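PDB 4RF6: arginine kinase from Anthopleura japonica, which catalyses the transfer of a phosphoryl group from ATP to L-arginine, giving phosphoarginine and ADP. Local coordinates for residues E44-K49 with I55-C60; L68-G73 with D199-A204; K383-K388 with D442-D447. All blocks are in the same frame, centred on the assembly; numbering follows the deposited sequence.

Contacts 1 and 2 belong to the first of the two kinase repeats, contact 3 to the second. Helix 57-66 leads from contact 1 into the loop of contact 2; their centres are 18 Å apart and their nearest atoms about 4 Å, without touching. Contact 2 is the one nearest the guanidino substrate site: G71, V72 and G73 probably bind arginine, as in related kinases, and the F201 side chain comes to about 7 Å from that of E232. Contact 3 lies about 63 Å from contact 2 and 78 Å from contact 1, centre to centre, on the far side of the chain's centre, joining two helices away from the annotated sites.

Contact 1 (E44-K49 with I55-C60); sequences ESLKNK and ITLWDC
L57 and L46 make the dry part of this contact, the CD2 methyl of L57 lying against L46 CB at 3.8 Å. L57 throws CG anti to its backbone N (chi1 177°), which carries the methyl across to L46; the same CD2 reaches to 4.1 Å from K47 N. Both leucines are buried, and L88 of helix 86-96 packs on L57 as well.

Beside this small patch the contact turns wet. No direct hydrogen bond joins 44-49 to 55-60, and the amines of K47 and K49 lead away from the interface. Two waters bridge the backbones instead. One accepts from L57 N (3.0 Å) and is also hydrogen-bonded to L46 O (2.7 Å) and K49 O, the two ends of a type I turn. The other water accepts from W58 N and lies 3.0 Å from K47 O, a carbonyl that N17 also binds through its side-chain amide.

The helix beginning at L57 is capped at its N-terminus by a capping box of T56 and D59. D59 N donates to T56 OG1 at 3.1 Å, while T56 N gives a nearly straight bond (165°) to D59 OD2 at 2.9 Å, meeting that oxygen on its anti side. D59 OD1 pairs with K14, tying helix 7-14 to this cap. W58 meets F43 with ring planes nearly perpendicular.

First-turn amides lack acceptors within their own helix; here D59 N finds T56 OG1, and L57 N and W58 N find water, so a hydrated backbone seam flanks the leucine patch.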
ATOM      1  N   GLU A  44     -14.616  40.256  29.829  1.00 35.21           N
ATOM      2  CA  GLU A  44     -14.390  41.176  30.945  1.00 37.77           C
ATOM      3  C   GLU A  44     -13.823  40.465  32.173  1.00 34.83           C
ATOM      4  O   GLU A  44     -12.882  40.948  32.804  1.00 35.48           O
ATOM      5  CB  GLU A  44     -15.684  41.904  31.329  1.00 45.86           C
ATOM      6  CG  GLU A  44     -15.997  43.137  30.487  1.00 53.16           C
ATOM      7  CD  GLU A  44     -17.193  43.923  31.008  1.00 62.66           C
ATOM      8  OE1 GLU A  44     -17.740  43.558  32.073  1.00 64.59           O
ATOM      9  OE2 GLU A  44     -17.589  44.910  30.348  1.00 66.31           O
ATOM     10  N   SER A  45     -14.397  39.314  32.502  1.00 33.10           N
ATOM     11  CA  SER A  45     -14.007  38.561  33.692  1.00 35.42           C
ATOM     12  C   SER A  45     -12.574  38.022  33.632  1.00 32.42           C
ATOM     13  O   SER A  45     -11.923  37.854  34.665  1.00 34.08           O
ATOM     14  CB  SER A  45     -14.986  37.401  33.909  1.00 41.49           C
ATOM     15  OG  SER A  45     -14.573  36.562  34.969  1.00 44.38           O
ATOM     16  N   LEU A  46     -12.086  37.764  32.419  1.00 27.74           N
ATOM     17  CA  LEU A  46     -10.837  37.027  32.234  1.00 26.97           C
ATOM     18  C   LEU A  46      -9.701  37.820  31.573  1.00 24.91           C
ATOM     19  O   LEU A  46      -8.563  37.353  31.538  1.00 27.20           O
ATOM     20  CB  LEU A  46     -11.099  35.753  31.420  1.00 27.04           C
ATOM     21  CG  LEU A  46     -12.016  34.694  32.028  1.00 22.94           C
ATOM     22  CD1 LEU A  46     -12.167  33.520  31.076  1.00 22.15           C
ATOM     23  CD2 LEU A  46     -11.469  34.225  33.367  1.00 23.28           C
ATOM     24  N   LYS A  47      -9.995  39.013  31.059  1.00 27.37           N
ATOM     25  CA  LYS A  47      -9.020  39.747  30.242  1.00 30.31           C
ATOM     26  C   LYS A  47      -7.746  40.200  30.969  1.00 28.74           C
ATOM     27  O   LYS A  47      -6.747  40.527  30.323  1.00 28.39           O
ATOM     28  CB  LYS A  47      -9.678  40.947  29.555  1.00 32.33           C
ATOM     29  CG  LYS A  47     -10.098  42.054  30.508  1.00 35.01           C
ATOM     30  CD  LYS A  47     -10.879  43.132  29.773  1.00 34.68           C
ATOM     31  CE  LYS A  47     -11.043  44.370  30.637  1.00 40.37           C
ATOM     32  NZ  LYS A  47     -11.885  45.398  29.965  1.00 42.48           N
ATOM     33  N   ASN A  48      -7.772  40.213  32.302  1.00 28.12           N
ATOM     34  CA  ASN A  48      -6.616  40.675  33.071  1.00 29.98           C
ATOM     35  C   ASN A  48      -5.828  39.557  33.757  1.00 31.34           C
ATOM     36  O   ASN A  48      -4.792  39.810  34.379  1.00 32.62           O
ATOM     37  CB  ASN A  48      -7.036  41.736  34.093  1.00 30.68           C
ATOM     38  CG  ASN A  48      -7.540  43.009  33.439  1.00 34.95           C
ATOM     39  OD1 ASN A  48      -6.969  43.483  32.456  1.00 35.93           O
ATOM     40  ND2 ASN A  48      -8.622  43.565  33.975  1.00 36.19           N
ATOM     41  N   LYS A  49      -6.319  38.325  33.635  1.00 27.90           N
ATOM     42  CA  LYS A  49      -5.670  37.170  34.252  1.00 26.40           C
ATOM     43  C   LYS A  49      -4.531  36.632  33.389  1.00 25.80           C
ATOM     44  O   LYS A  49      -4.635  36.597  32.158  1.00 28.02           O
ATOM     45  CB  LYS A  49      -6.687  36.054  34.509  1.00 29.40           C
ATOM     46  CG  LYS A  49      -7.903  36.512  35.302  1.00 34.12           C
ATOM     47  CD  LYS A  49      -8.659  35.332  35.896  1.00 35.58           C
ATOM     48  CE  LYS A  49      -9.868  35.812  36.695  1.00 37.19           C
ATOM     49  NZ  LYS A  49     -10.596  34.674  37.322  1.00 39.07           N
ATOM     50  N   ILE A  55       0.625  33.489  30.012  1.00 19.74           N
ATOM     51  CA  ILE A  55      -0.389  33.277  28.982  1.00 21.98           C
ATOM     52  C   ILE A  55      -1.670  34.045  29.317  1.00 25.35           C
ATOM     53  O   ILE A  55      -2.224  33.896  30.413  1.00 27.54           O
ATOM     54  CB  ILE A  55      -0.706  31.782  28.787  1.00 22.39           C
ATOM     55  CG1 ILE A  55       0.580  30.995  28.518  1.00 21.83           C
ATOM     56  CG2 ILE A  55      -1.679  31.592  27.628  1.00 21.97           C
ATOM     57  CD1 ILE A  55       1.364  31.507  27.316  1.00 18.28           C
ATOM     58  N   THR A  56      -2.131  34.867  28.375  1.00 21.95           N
ATOM     59  CA  THR A  56      -3.343  35.660  28.572  1.00 23.71           C
ATOM     60  C   THR A  56      -4.504  35.045  27.803  1.00 24.44           C
ATOM     61  O   THR A  56      -4.313  34.130  26.999  1.00 23.83           O
ATOM     62  CB  THR A  56      -3.162  37.123  28.093  1.00 24.46           C
ATOM     63  OG1 THR A  56      -3.104  37.156  26.661  1.00 24.39           O
ATOM     64  CG2 THR A  56      -1.892  37.727  28.660  1.00 23.92           C
ATOM     65  N   LEU A  57      -5.705  35.553  28.064  1.00 19.35           N
ATOM     66  CA  LEU A  57      -6.899  35.114  27.360  1.00 22.17           C
ATOM     67  C   LEU A  57      -6.748  35.425  25.877  1.00 23.72           C
ATOM     68  O   LEU A  57      -7.071  34.596  25.021  1.00 22.76           O
ATOM     69  CB  LEU A  57      -8.130  35.827  27.920  1.00 23.27           C
ATOM     70  CG  LEU A  57      -9.488  35.567  27.269  1.00 24.06           C
ATOM     71  CD1 LEU A  57      -9.955  34.136  27.504  1.00 24.44           C
ATOM     72  CD2 LEU A  57     -10.514  36.553  27.794  1.00 27.09           C
ATOM     73  N   TRP A  58      -6.250  36.624  25.579  1.00 21.45           N
ATOM     74  CA  TRP A  58      -6.027  37.030  24.197  1.00 23.16           C
ATOM     75  C   TRP A  58      -5.073  36.095  23.461  1.00 23.04           C
ATOM     76  O   TRP A  58      -5.289  35.793  22.284  1.00 23.34           O
ATOM     77  CB  TRP A  58      -5.525  38.473  24.123  1.00 24.78           C
ATOM     78  CG  TRP A  58      -6.539  39.385  23.519  1.00 25.52           C
ATOM     79  CD1 TRP A  58      -7.260  40.359  24.156  1.00 26.15           C
ATOM     80  CD2 TRP A  58      -6.976  39.390  22.157  1.00 24.57           C
ATOM     81  NE1 TRP A  58      -8.105  40.978  23.265  1.00 24.62           N
ATOM     82  CE2 TRP A  58      -7.952  40.397  22.032  1.00 25.33           C
ATOM     83  CE3 TRP A  58      -6.629  38.642  21.030  1.00 25.91           C
ATOM     84  CZ2 TRP A  58      -8.589  40.675  20.817  1.00 25.78           C
ATOM     85  CZ3 TRP A  58      -7.259  38.916  19.830  1.00 26.36           C
ATOM     86  CH2 TRP A  58      -8.223  39.924  19.730  1.00 26.28           C
ATOM     87  N   ASP A  59      -4.021  35.642  24.143  1.00 24.41           N
ATOM     88  CA  ASP A  59      -3.094  34.673  23.560  1.00 24.54           C
ATOM     89  C   ASP A  59      -3.845  33.418  23.133  1.00 27.37           C
ATOM     90  O   ASP A  59      -3.561  32.825  22.088  1.00 24.19           O
ATOM     91  CB  ASP A  59      -2.008  34.287  24.567  1.00 23.18           C
ATOM     92  CG  ASP A  59      -1.028  35.410  24.837  1.00 25.65           C
ATOM     93  OD1 ASP A  59      -0.663  36.126  23.883  1.00 28.02           O
ATOM     94  OD2 ASP A  59      -0.622  35.570  26.008  1.00 25.32           O
ATOM     95  N   CYS A  60      -4.812  33.022  23.953  1.00 28.23           N
ATOM     96  CA  CYS A  60      -5.570  31.805  23.701  1.00 25.98           C
ATOM     97  C   CYS A  60      -6.574  31.945  22.562  1.00 25.11           C
ATOM     98  O   CYS A  60      -6.769  31.014  21.780  1.00 24.44           O
ATOM     99  CB  CYS A  60      -6.283  31.358  24.974  1.00 24.05           C
ATOM    100  SG  CYS A  60      -5.156  30.684  26.210  1.00 24.43           S
TER
HETATM  101  O   HOH W   1      -6.139  37.517  30.298  1.00 22.71           O
HETATM  102  O   HOH W   2      -6.353  39.085  27.707  1.00 22.76           O

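Contact 2 (L68-G73 with D199-A204); sequences LDSGVG and DRFLEA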
ATOM      1  N   LEU A  68     -11.264  34.011  11.223  1.00 35.24           N
ATOM      2  CA  LEU A  68     -12.682  34.054  11.577  1.00 38.18           C
ATOM      3  C   LEU A  68     -13.454  32.811  11.130  1.00 40.47           C
ATOM      4  O   LEU A  68     -14.532  32.520  11.652  1.00 40.86           O
ATOM      5  CB  LEU A  68     -13.331  35.314  10.996  1.00 40.35           C
ATOM      6  CG  LEU A  68     -12.878  36.634  11.618  1.00 43.45           C
ATOM      7  CD1 LEU A  68     -13.368  37.816  10.796  1.00 45.52           C
ATOM      8  CD2 LEU A  68     -13.352  36.748  13.067  1.00 41.88           C
ATOM      9  N   ASP A  69     -12.893  32.082  10.168  1.00 39.78           N
ATOM     10  CA  ASP A  69     -13.525  30.875   9.646  1.00 40.23           C
ATOM     11  C   ASP A  69     -13.265  29.640  10.519  1.00 38.92           C
ATOM     12  O   ASP A  69     -13.666  28.526  10.166  1.00 37.65           O
ATOM     13  CB  ASP A  69     -13.053  30.612   8.216  1.00 40.72           C
ATOM     14  CG  ASP A  69     -11.550  30.431   8.122  1.00 43.69           C
ATOM     15  OD1 ASP A  69     -10.817  31.112   8.872  1.00 45.43           O
ATOM     16  OD2 ASP A  69     -11.101  29.609   7.295  1.00 43.38           O
ATOM     17  N   SER A  70     -12.600  29.847  11.653  1.00 36.59           N
ATOM     18  CA  SER A  70     -12.217  28.758  12.552  1.00 34.22           C
ATOM     19  C   SER A  70     -13.412  27.949  13.031  1.00 33.84           C
ATOM     20  O   SER A  70     -14.497  28.494  13.238  1.00 35.73           O
ATOM     21  CB  SER A  70     -11.475  29.314  13.772  1.00 31.52           C
ATOM     22  OG  SER A  70     -10.366  30.094  13.385  1.00 30.89           O
ATOM     23  N   GLY A  71     -13.204  26.649  13.219  1.00 31.84           N
ATOM     24  CA  GLY A  71     -14.221  25.798  13.809  1.00 31.58           C
ATOM     25  C   GLY A  71     -14.223  25.966  15.318  1.00 34.34           C
ATOM     26  O   GLY A  71     -15.264  26.214  15.932  1.00 39.48           O
ATOM     27  N   VAL A  72     -13.038  25.842  15.912  1.00 30.62           N
ATOM     28  CA  VAL A  72     -12.867  25.981  17.356  1.00 29.79           C
ATOM     29  C   VAL A  72     -12.383  27.391  17.715  1.00 28.81           C
ATOM     30  O   VAL A  72     -13.120  28.173  18.323  1.00 28.85           O
ATOM     31  CB  VAL A  72     -11.885  24.932  17.898  1.00 28.80           C
ATOM     32  CG1 VAL A  72     -11.740  25.070  19.399  1.00 25.64           C
ATOM     33  CG2 VAL A  72     -12.364  23.528  17.540  1.00 28.19           C
ATOM     34  N   GLY A  73     -11.143  27.708  17.353  1.00 23.94           N
ATOM     35  CA  GLY A  73     -10.644  29.066  17.480  1.00 26.43           C
ATOM     36  C   GLY A  73      -9.934  29.456  18.766  1.00 27.56           C
ATOM     37  O   GLY A  73      -9.683  30.645  18.995  1.00 28.90           O
ATOM     38  N   ASP A 199       0.439  26.447   9.350  1.00 27.41           N
ATOM     39  CA  ASP A 199      -0.421  27.336   8.568  1.00 30.78           C
ATOM     40  C   ASP A 199      -0.888  28.560   9.357  1.00 31.10           C
ATOM     41  O   ASP A 199      -0.445  28.787  10.486  1.00 28.24           O
ATOM     42  CB  ASP A 199      -1.617  26.579   7.981  1.00 32.33           C
ATOM     43  CG  ASP A 199      -2.489  25.927   9.044  1.00 34.91           C
ATOM     44  OD1 ASP A 199      -2.458  26.362  10.219  1.00 34.58           O
ATOM     45  OD2 ASP A 199      -3.223  24.978   8.694  1.00 34.58           O
ATOM     46  N   ARG A 200      -1.795  29.334   8.763  1.00 31.79           N
ATOM     47  CA  ARG A 200      -2.280  30.571   9.373  1.00 30.66           C
ATOM     48  C   ARG A 200      -2.890  30.353  10.755  1.00 27.70           C
ATOM     49  O   ARG A 200      -2.853  31.245  11.599  1.00 27.36           O
ATOM     50  CB  ARG A 200      -3.295  31.264   8.458  1.00 33.68           C
ATOM     51  CG  ARG A 200      -4.477  30.389   8.039  1.00 35.25           C
ATOM     52  CD  ARG A 200      -5.378  31.122   7.045  1.00 35.15           C
ATOM     53  NE  ARG A 200      -6.427  30.267   6.491  1.00 34.81           N
ATOM     54  CZ  ARG A 200      -7.676  30.220   6.947  1.00 38.66           C
ATOM     55  NH1 ARG A 200      -8.044  30.971   7.975  1.00 38.65           N
ATOM     56  NH2 ARG A 200      -8.561  29.415   6.375  1.00 40.63           N
ATOM     57  N   PHE A 201      -3.444  29.166  10.983  1.00 30.27           N
ATOM     58  CA  PHE A 201      -4.056  28.846  12.268  1.00 29.82           C
ATOM     59  C   PHE A 201      -3.000  28.679  13.364  1.00 28.21           C
ATOM     60  O   PHE A 201      -3.143  29.226  14.459  1.00 29.59           O
ATOM     61  CB  PHE A 201      -4.921  27.584  12.158  1.00 31.57           C
ATOM     62  CG  PHE A 201      -6.117  27.737  11.253  1.00 35.93           C
ATOM     63  CD1 PHE A 201      -7.322  28.218  11.754  1.00 37.75           C
ATOM     64  CD2 PHE A 201      -6.042  27.388   9.909  1.00 36.72           C
ATOM     65  CE1 PHE A 201      -8.432  28.359  10.929  1.00 38.68           C
ATOM     66  CE2 PHE A 201      -7.147  27.527   9.078  1.00 37.37           C
ATOM     67  CZ  PHE A 201      -8.342  28.015   9.589  1.00 38.65           C
ATOM     68  N   LEU A 202      -1.942  27.926  13.065  1.00 23.20           N
ATOM     69  CA  LEU A 202      -0.847  27.715  14.015  1.00 24.68           C
ATOM     70  C   LEU A 202      -0.026  28.990  14.195  1.00 24.32           C
ATOM     71  O   LEU A 202       0.425  29.313  15.305  1.00 20.31           O
ATOM     72  CB  LEU A 202       0.057  26.574  13.546  1.00 23.82           C
ATOM     73  CG  LEU A 202      -0.637  25.233  13.324  1.00 26.85           C
ATOM     74  CD1 LEU A 202       0.385  24.134  13.087  1.00 24.04           C
ATOM     75  CD2 LEU A 202      -1.530  24.892  14.500  1.00 27.80           C
ATOM     76  N   GLU A 203       0.165  29.710  13.094  1.00 22.82           N
ATOM     77  CA  GLU A 203       0.844  31.004  13.125  1.00 23.30           C
ATOM     78  C   GLU A 203       0.194  31.937  14.151  1.00 24.15           C
ATOM     79  O   GLU A 203       0.857  32.448  15.052  1.00 25.22           O
ATOM     80  CB  GLU A 203       0.817  31.640  11.730  1.00 25.71           C
ATOM     81  CG  GLU A 203       1.412  33.040  11.663  1.00 28.60           C
ATOM     82  CD  GLU A 203       2.910  33.062  11.905  1.00 31.37           C
ATOM     83  OE1 GLU A 203       3.567  32.012  11.734  1.00 30.11           O
ATOM     84  OE2 GLU A 203       3.426  34.138  12.271  1.00 36.05           O
ATOM     85  N   ALA A 204      -1.114  32.136  14.023  1.00 23.20           N
ATOM     86  CA  ALA A 204      -1.836  33.053  14.906  1.00 21.56           C
ATOM     87  C   ALA A 204      -1.917  32.544  16.348  1.00 23.34           C
ATOM     88  O   ALA A 204      -2.154  33.319  17.280  1.00 23.78           O
ATOM     89  CB  ALA A 204      -3.229  33.334  14.357  1.00 17.48           C
TER
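The loop 68-73 contains part of the guanidino-specificity loop of the phosphagen kinases, and here it docks on the first turn of helix 200-205 in the catalytic domain. D69 and R200 carry the junction. The guanidinium meets the carboxylate end-on, R200 NH1 to D69 OD1 at 2.9 Å and R200 NH2 to D69 OD2 at 2.7 Å. Both bonds are almost straight (172° and 170°) and use syn lone pairs, with the two planes only 18° apart. The R200 chain is extended from CG to NE, and F201 CE2 stands 3.5 Å above the guanidinium, over its centre. NH1 has a second partner in N67 OD1, so NH1 is shared between D69 and N67.

S70 OG lies at the edge of the F201 ring, 3.6 Å from CE1, while hydrogen-bonding to N67 O. At the start of the helix D199 is the N-cap, its OD1 accepting from L202 N at 3.3 Å. S63 and N62 of helix 57-66 bind F201 O and A204 O, a second tie between the domains.

Such a bridge is consistent with a two-domain phosphagen kinase site, in which the small-domain loop meets the catalytic domain beside the substrate pocket.

Contact 3 (K383-K388 with D442-D447); sequences KSLLRK and DKIVED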
ATOM      1  N   LYS A 383     -17.441 -14.831 -25.586  1.00 54.04           N
ATOM      2  CA  LYS A 383     -16.697 -15.974 -26.111  1.00 51.64           C
ATOM      3  C   LYS A 383     -15.484 -16.383 -25.274  1.00 45.38           C
ATOM      4  O   LYS A 383     -14.576 -17.049 -25.773  1.00 45.44           O
ATOM      5  CB  LYS A 383     -16.275 -15.705 -27.554  1.00 55.31           C
ATOM      6  CG  LYS A 383     -17.449 -15.486 -28.480  1.00 60.00           C
ATOM      7  CD  LYS A 383     -18.335 -16.723 -28.531  1.00 63.96           C
ATOM      8  CE  LYS A 383     -19.707 -16.402 -29.106  1.00 66.29           C
ATOM      9  NZ  LYS A 383     -19.634 -15.827 -30.477  1.00 67.93           N
ATOM     10  N   SER A 384     -15.473 -15.992 -24.005  1.00 41.61           N
ATOM     11  CA  SER A 384     -14.411 -16.410 -23.093  1.00 38.53           C
ATOM     12  C   SER A 384     -14.466 -17.921 -22.856  1.00 35.33           C
ATOM     13  O   SER A 384     -15.522 -18.543 -23.007  1.00 32.78           O
ATOM     14  CB  SER A 384     -14.535 -15.678 -21.761  1.00 37.89           C
ATOM     15  OG  SER A 384     -15.727 -16.044 -21.091  1.00 37.06           O
ATOM     16  N   LEU A 385     -13.328 -18.512 -22.500  1.00 33.68           N
ATOM     17  CA  LEU A 385     -13.286 -19.935 -22.163  1.00 32.80           C
ATOM     18  C   LEU A 385     -14.095 -20.188 -20.891  1.00 29.15           C
ATOM     19  O   LEU A 385     -14.588 -21.296 -20.660  1.00 29.11           O
ATOM     20  CB  LEU A 385     -11.843 -20.402 -21.969  1.00 32.25           C
ATOM     21  CG  LEU A 385     -10.897 -20.259 -23.161  1.00 33.11           C
ATOM     22  CD1 LEU A 385      -9.480 -20.628 -22.775  1.00 34.25           C
ATOM     23  CD2 LEU A 385     -11.360 -21.123 -24.315  1.00 33.34           C
ATOM     24  N   LEU A 386     -14.213 -19.150 -20.065  1.00 27.62           N
ATOM     25  CA  LEU A 386     -15.039 -19.197 -18.866  1.00 32.17           C
ATOM     26  C   LEU A 386     -16.473 -19.553 -19.227  1.00 37.30           C
ATOM     27  O   LEU A 386     -17.053 -20.491 -18.674  1.00 38.46           O
ATOM     28  CB  LEU A 386     -15.005 -17.852 -18.137  1.00 29.08           C
ATOM     29  CG  LEU A 386     -15.969 -17.707 -16.959  1.00 30.11           C
ATOM     30  CD1 LEU A 386     -15.693 -18.781 -15.912  1.00 28.27           C
ATOM     31  CD2 LEU A 386     -15.893 -16.308 -16.335  1.00 26.14           C
ATOM     32  N   ARG A 387     -17.040 -18.799 -20.163  1.00 37.66           N
ATOM     33  CA  ARG A 387     -18.406 -19.023 -20.610  1.00 38.95           C
ATOM     34  C   ARG A 387     -18.526 -20.399 -21.257  1.00 37.09           C
ATOM     35  O   ARG A 387     -19.512 -21.110 -21.055  1.00 37.36           O
ATOM     36  CB  ARG A 387     -18.800 -17.931 -21.610  1.00 44.81           C
ATOM     37  CG  ARG A 387     -20.295 -17.809 -21.894  1.00 50.13           C
ATOM     38  CD  ARG A 387     -20.782 -18.839 -22.903  1.00 54.35           C
ATOM     39  NE  ARG A 387     -22.123 -18.550 -23.394  1.00 60.04           N
ATOM     40  CZ  ARG A 387     -22.372 -17.945 -24.550  1.00 62.75           C
ATOM     41  NH1 ARG A 387     -21.368 -17.571 -25.333  1.00 63.18           N
ATOM     42  NH2 ARG A 387     -23.623 -17.722 -24.923  1.00 63.20           N
ATOM     43  N   LYS A 388     -17.517 -20.761 -22.042  1.00 33.83           N
ATOM     44  CA  LYS A 388     -17.527 -22.014 -22.784  1.00 34.49           C
ATOM     45  C   LYS A 388     -17.655 -23.226 -21.866  1.00 35.44           C
ATOM     46  O   LYS A 388     -18.350 -24.189 -22.194  1.00 33.86           O
ATOM     47  CB  LYS A 388     -16.259 -22.138 -23.639  1.00 33.47           C
ATOM     48  CG  LYS A 388     -16.226 -23.378 -24.531  1.00 34.06           C
ATOM     49  CD  LYS A 388     -15.011 -23.371 -25.441  1.00 32.73           C
ATOM     50  CE  LYS A 388     -15.035 -24.555 -26.391  1.00 35.37           C
ATOM     51  NZ  LYS A 388     -13.782 -24.652 -27.192  1.00 37.27           N
ATOM     52  N   ASP A 442      -9.227 -27.785 -15.770  1.00 19.01           N
ATOM     53  CA  ASP A 442      -8.715 -28.772 -16.729  1.00 18.60           C
ATOM     54  C   ASP A 442      -9.134 -28.416 -18.146  1.00 18.60           C
ATOM     55  O   ASP A 442      -8.339 -28.494 -19.084  1.00 18.44           O
ATOM     56  CB  ASP A 442      -9.232 -30.176 -16.414  1.00 17.96           C
ATOM     57  CG  ASP A 442      -8.624 -30.761 -15.164  1.00 20.84           C
ATOM     58  OD1 ASP A 442      -7.721 -30.124 -14.583  1.00 21.37           O
ATOM     59  OD2 ASP A 442      -9.049 -31.872 -14.776  1.00 18.87           O
ATOM     60  N   LYS A 443     -10.398 -28.031 -18.291  1.00 14.42           N
ATOM     61  CA  LYS A 443     -10.960 -27.700 -19.596  1.00 19.26           C
ATOM     62  C   LYS A 443     -10.326 -26.446 -20.195  1.00 22.15           C
ATOM     63  O   LYS A 443     -10.099 -26.369 -21.404  1.00 22.73           O
ATOM     64  CB  LYS A 443     -12.481 -27.533 -19.495  1.00 21.30           C
ATOM     65  CG  LYS A 443     -13.221 -28.848 -19.265  1.00 26.14           C
ATOM     66  CD  LYS A 443     -14.707 -28.634 -18.986  1.00 32.65           C
ATOM     67  CE  LYS A 443     -15.403 -29.954 -18.629  1.00 34.84           C
ATOM     68  NZ  LYS A 443     -14.901 -30.540 -17.343  1.00 31.55           N
ATOM     69  N   ILE A 444     -10.041 -25.459 -19.352  1.00 21.27           N
ATOM     70  CA  ILE A 444      -9.411 -24.224 -19.828  1.00 20.52           C
ATOM     71  C   ILE A 444      -7.938 -24.442 -20.162  1.00 18.04           C
ATOM     72  O   ILE A 444      -7.448 -23.946 -21.179  1.00 19.33           O
ATOM     73  CB  ILE A 444      -9.592 -23.069 -18.827  1.00 21.36           C
ATOM     74  CG1 ILE A 444     -11.022 -22.546 -18.899  1.00 25.34           C
ATOM     75  CG2 ILE A 444      -8.645 -21.926 -19.127  1.00 20.15           C
ATOM     76  CD1 ILE A 444     -11.576 -22.167 -17.566  1.00 26.04           C
ATOM     77  N   VAL A 445      -7.237 -25.200 -19.318  1.00 17.61           N
ATOM     78  CA  VAL A 445      -5.836 -25.529 -19.591  1.00 20.68           C
ATOM     79  C   VAL A 445      -5.684 -26.270 -20.921  1.00 22.38           C
ATOM     80  O   VAL A 445      -4.841 -25.911 -21.751  1.00 19.77           O
ATOM     81  CB  VAL A 445      -5.219 -26.377 -18.468  1.00 20.41           C
ATOM     82  CG1 VAL A 445      -3.915 -27.015 -18.938  1.00 15.78           C
ATOM     83  CG2 VAL A 445      -4.980 -25.531 -17.232  1.00 21.27           C
ATOM     84  N   GLU A 446      -6.502 -27.300 -21.121  1.00 20.40           N
ATOM     85  CA  GLU A 446      -6.394 -28.138 -22.311  1.00 19.08           C
ATOM     86  C   GLU A 446      -6.928 -27.438 -23.556  1.00 22.66           C
ATOM     87  O   GLU A 446      -6.625 -27.839 -24.682  1.00 23.80           O
ATOM     88  CB  GLU A 446      -7.088 -29.490 -22.098  1.00 16.62           C
ATOM     89  CG  GLU A 446      -6.360 -30.405 -21.107  1.00 18.03           C
ATOM     90  CD  GLU A 446      -6.992 -31.788 -20.990  1.00 23.75           C
ATOM     91  OE1 GLU A 446      -8.148 -31.961 -21.440  1.00 24.80           O
ATOM     92  OE2 GLU A 446      -6.323 -32.699 -20.445  1.00 22.28           O
ATOM     93  N   ASP A 447      -7.724 -26.393 -23.361  1.00 22.16           N
ATOM     94  CA  ASP A 447      -8.197 -25.607 -24.495  1.00 21.36           C
ATOM     95  C   ASP A 447      -7.094 -24.656 -24.947  1.00 22.07           C
ATOM     96  O   ASP A 447      -6.674 -24.683 -26.110  1.00 22.53           O
ATOM     97  CB  ASP A 447      -9.466 -24.831 -24.135  1.00 24.93           C
ATOM     98  CG  ASP A 447     -10.157 -24.230 -25.355  1.00 29.84           C
ATOM     99  OD1 ASP A 447      -9.497 -23.501 -26.129  1.00 30.19           O
ATOM    100  OD2 ASP A 447     -11.365 -24.496 -25.534  1.00 30.77           O
TER
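L385 packs on I444 through CB and CD1 and on D447 through CD2. Its CB rests on I444 CG1 at 3.8 Å, and its CD1 approaches I444 CG2 at 4.0 Å. Its CD2 lies against the carboxylate of D447, 3.5 Å from CG, so an apolar methyl covers part of an acidic group. K388 and D447 reach toward each other from opposite directions, and K388 NZ forms a salt bridge with D447 OD2 at 2.9 Å, nearly in line with the CG-OD2 bond. K388 is extended beyond CG, and D447 turns its CG anti to the backbone N (chi1 -168°), which brings the two charges together. Y389 OH also hydrogen-bonds to OD2, so this one oxygen has two partners.

The pairing joins two helices of the small, helical N-terminal domain of the second kinase repeat: the opening turn of 385-389 and the later turns of 438-448. S384 is the N-cap of the first, with R387 N donating to S384 OG at 3.2 Å and an angle of 163°. R387 NH1 reaches back to P380 O.

Further out, L386 faces away from the contact and packs on I413 and V417 of helix 409-418. On helix 438-448, I444 also touches V426 and Y389, while V445 meets L634 and L692 in loops of the catalytic domain.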